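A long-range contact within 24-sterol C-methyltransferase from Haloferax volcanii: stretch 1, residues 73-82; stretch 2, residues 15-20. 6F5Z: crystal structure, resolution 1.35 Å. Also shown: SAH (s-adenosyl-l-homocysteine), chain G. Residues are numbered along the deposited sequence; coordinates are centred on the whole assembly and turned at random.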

# COMPACT_ATOMS: atom_id res chain seq x y z
N GLU B 73 -4.07 3.44 -32.62
CA GLU B 73 -3.00 4.43 -32.83
C GLU B 73 -2.13 4.58 -31.57
O GLU B 73 -0.90 4.70 -31.64
CB GLU B 73 -3.59 5.81 -33.21
CG GLU B 73 -4.14 5.87 -34.64
CD GLU B 73 -5.59 5.50 -34.84
OE1 GLU B 73 -6.20 6.04 -35.80
OE2 GLU B 73 -6.14 4.67 -34.07
N MET B 74 -2.79 4.56 -30.39
CA MET B 74 -2.09 4.68 -29.13
C MET B 74 -1.10 3.52 -28.92
O MET B 74 0.06 3.78 -28.57
CB MET B 74 -3.09 4.72 -27.96
CG MET B 74 -2.53 5.31 -26.73
SD MET B 74 -2.13 7.09 -26.78
CE MET B 74 -3.79 7.84 -26.60
N VAL B 75 -1.54 2.28 -29.15
CA VAL B 75 -0.62 1.16 -28.94
C VAL B 75 0.43 1.05 -30.05
O VAL B 75 1.53 0.61 -29.76
CB VAL B 75 -1.26 -0.19 -28.62
CG1 VAL B 75 -1.68 -0.26 -27.15
CG2 VAL B 75 -2.43 -0.49 -29.56
N GLN B 76 0.13 1.54 -31.28
CA GLN B 76 1.16 1.61 -32.33
C GLN B 76 2.26 2.54 -31.84
O GLN B 76 3.44 2.19 -31.92
CB GLN B 76 0.56 2.17 -33.65
CG GLN B 76 -0.25 1.15 -34.44
CD GLN B 76 -1.10 1.79 -35.52
OE1 GLN B 76 -0.71 2.78 -36.15
NE2 GLN B 76 -2.28 1.25 -35.74
N ASN B 77 1.87 3.71 -31.26
CA ASN B 77 2.84 4.63 -30.70
C ASN B 77 3.64 4.01 -29.55
O ASN B 77 4.87 4.09 -29.54
CB ASN B 77 2.15 5.90 -30.25
CG ASN B 77 1.63 6.74 -31.39
OD1 ASN B 77 1.74 6.41 -32.57
ND2 ASN B 77 1.05 7.86 -31.04
N ALA B 78 2.93 3.40 -28.57
CA ALA B 78 3.58 2.79 -27.42
C ALA B 78 4.64 1.77 -27.84
O ALA B 78 5.74 1.80 -27.31
CB ALA B 78 2.54 2.14 -26.53
N ARG B 79 4.32 0.95 -28.84
CA ARG B 79 5.27 -0.05 -29.36
C ARG B 79 6.50 0.65 -29.99
O ARG B 79 7.64 0.28 -29.71
CB ARG B 79 4.56 -0.95 -30.37
CG ARG B 79 5.47 -2.04 -30.94
CD ARG B 79 4.69 -3.06 -31.75
NE ARG B 79 5.56 -4.14 -32.24
CZ ARG B 79 6.30 -4.08 -33.35
NH1 ARG B 79 6.30 -2.99 -34.10
NH2 ARG B 79 7.05 -5.12 -33.70
N ALA B 80 6.26 1.73 -30.77
CA ALA B 80 7.35 2.50 -31.38
C ALA B 80 8.30 3.10 -30.33
O ALA B 80 9.49 3.23 -30.59
CB ALA B 80 6.77 3.60 -32.25
N TYR B 81 7.80 3.39 -29.10
CA TYR B 81 8.62 3.98 -28.05
C TYR B 81 9.33 2.94 -27.21
O TYR B 81 10.05 3.30 -26.28
CB TYR B 81 7.77 4.83 -27.10
CG TYR B 81 6.88 5.87 -27.76
CD1 TYR B 81 7.35 6.65 -28.82
CD2 TYR B 81 5.62 6.15 -27.25
CE1 TYR B 81 6.54 7.63 -29.40
CE2 TYR B 81 4.81 7.13 -27.82
CZ TYR B 81 5.28 7.86 -28.90
OH TYR B 81 4.48 8.81 -29.47
N THR B 82 9.09 1.66 -27.50
CA THR B 82 9.61 0.59 -26.64
C THR B 82 10.78 -0.16 -27.29
O THR B 82 10.65 -0.58 -28.42
CB THR B 82 8.42 -0.31 -26.22
OG1 THR B 82 7.37 0.51 -25.65
CG2 THR B 82 8.83 -1.39 -25.24
N SAH G . -2.07 5.69 -18.78
CA SAH G . -1.68 6.74 -19.76
CB SAH G . -2.85 7.20 -20.72
CG SAH G . -3.99 7.89 -19.97
SD SAH G . -5.29 8.43 -21.13
C SAH G . -1.07 7.98 -19.07
O SAH G . -0.97 7.89 -17.78
OXT SAH G . -0.69 8.95 -19.70
C5' SAH G . -6.48 7.06 -21.08
C4' SAH G . -6.08 5.87 -21.92
O4' SAH G . -7.06 4.82 -21.70
C3' SAH G . -6.13 6.20 -23.42
O3' SAH G . -4.94 5.80 -24.10
C2' SAH G . -7.43 5.54 -23.89
O2' SAH G . -7.44 5.13 -25.26
C1' SAH G . -7.56 4.35 -22.94
N9 SAH G . -8.93 3.89 -22.72
C8 SAH G . -10.00 4.64 -22.29
N7 SAH G . -11.10 3.95 -22.14
C5 SAH G . -10.74 2.66 -22.49
C6 SAH G . -11.46 1.45 -22.54
N6 SAH G . -12.77 1.34 -22.26
N1 SAH G . -10.80 0.33 -22.94
C2 SAH G . -9.51 0.44 -23.28
N3 SAH G . -8.72 1.52 -23.27
C4 SAH G . -9.40 2.61 -22.85
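Stretch 2 15-20: RDKGME

The contact is anchored on one carboxylate oxygen. Asp16 OD2 accepts two hydrogen bonds from stretch 1: Tyr81 OH lies 2.7 Å from Asp16 OD2, and Asn77 ND2 lies 2.8 Å from the same Asp16 OD2, with an N-H...acceptor angle of 143°. The two donors stand four residues apart, about one helical turn, so their side chains can converge on a single acceptor. CA-to-CB points toward the opposing stretch in all three residues. The second oxygen serves its own stretch: Lys17 N donates to Asp16 OD1 at 3.0 Å; the Asp16 side chain has chi1 46° (p) and chi2 -12°.

Asp16 OD2 meets the Tyr81 ring at its edge, whereas Lys17 covers a face. Lys17 CD is 4.0 Å from the centroid of the Tyr81 ring and 20° off the normal, a CH-pi contact; Lys17 NZ, 4.8 Å from the same Tyr81 centroid and 19° off the normal, adds a cation-pi interaction. A chain with chi1 to chi3 all m lays these atoms over the ring, and the ammonium is held by a salt bridge within stretch 2, Lys17 NZ to Glu20 OE1 at 2.8 Å.

Beyond the polar cluster the packing is apolar. Met74 SD rests 3.8 Å from Asp16 CB, and Met74 CE meets Met19 CE at 3.9 Å. Both methionines also border the cofactor product, with Met74 CE 3.4 Å from SAH O3' and Met19 SD 3.6 Å from SAH SD.

The backbones are helical over 73-80 and 16-20, with Tyr81 in the loop or turn after the first helix. The helix axes approach to 12.0 Å with a signed crossing angle of -71°, and their N-to-C directions differ by 71°, neither parallel nor antiparallel, so side chains must bridge the gap; the nearest CA atoms, of Met74 and Asp16, are 7.5 Å apart. The two stretches bury 260 Å², both sides summed.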

# COMPACT_ATOMS: atom_id res chain seq x y z
N ARG B 15 0.98 14.22 -28.50
CA ARG B 15 0.12 14.47 -27.33
C ARG B 15 0.15 13.30 -26.34
O ARG B 15 -0.20 13.48 -25.18
CB ARG B 15 -1.33 14.79 -27.75
CG ARG B 15 -1.43 16.08 -28.55
CD ARG B 15 -2.80 16.74 -28.45
NE ARG B 15 -2.93 17.85 -29.41
CZ ARG B 15 -2.50 19.09 -29.20
NH1 ARG B 15 -1.91 19.41 -28.05
NH2 ARG B 15 -2.64 20.02 -30.14
N ASP B 16 0.52 12.10 -26.82
CA ASP B 16 0.64 10.90 -25.96
C ASP B 16 1.86 11.07 -25.08
O ASP B 16 1.84 10.69 -23.89
CB ASP B 16 0.74 9.60 -26.78
CG ASP B 16 1.71 9.62 -27.96
OD1 ASP B 16 2.18 10.73 -28.35
OD2 ASP B 16 2.03 8.54 -28.47
N LYS B 17 2.93 11.66 -25.64
CA LYS B 17 4.13 12.00 -24.89
C LYS B 17 3.82 13.14 -23.92
O LYS B 17 4.41 13.20 -22.84
CB LYS B 17 5.30 12.37 -25.82
CG LYS B 17 5.89 11.18 -26.60
CD LYS B 17 6.30 9.96 -25.73
CE LYS B 17 7.64 10.08 -25.05
NZ LYS B 17 8.02 8.80 -24.40
N GLY B 18 2.94 14.06 -24.32
CA GLY B 18 2.54 15.17 -23.45
C GLY B 18 1.79 14.65 -22.23
O GLY B 18 2.06 15.08 -21.10
N MET B 19 0.89 13.66 -22.43
CA MET B 19 0.18 13.03 -21.31
C MET B 19 1.21 12.35 -20.41
O MET B 19 1.14 12.50 -19.19
CB MET B 19 -0.81 11.97 -21.79
CG MET B 19 -2.07 12.54 -22.30
SD MET B 19 -3.33 11.23 -22.37
CE MET B 19 -2.69 10.17 -23.66
N GLU B 20 2.18 11.63 -21.00
CA GLU B 20 3.21 10.95 -20.22
C GLU B 20 3.95 11.95 -19.37
O GLU B 20 4.14 11.74 -18.17
CB GLU B 20 4.16 10.20 -21.19
CG GLU B 20 5.47 9.78 -20.56
CD GLU B 20 6.44 9.08 -21.49
OE1 GLU B 20 6.00 8.52 -22.52
OE2 GLU B 20 7.63 9.02 -21.12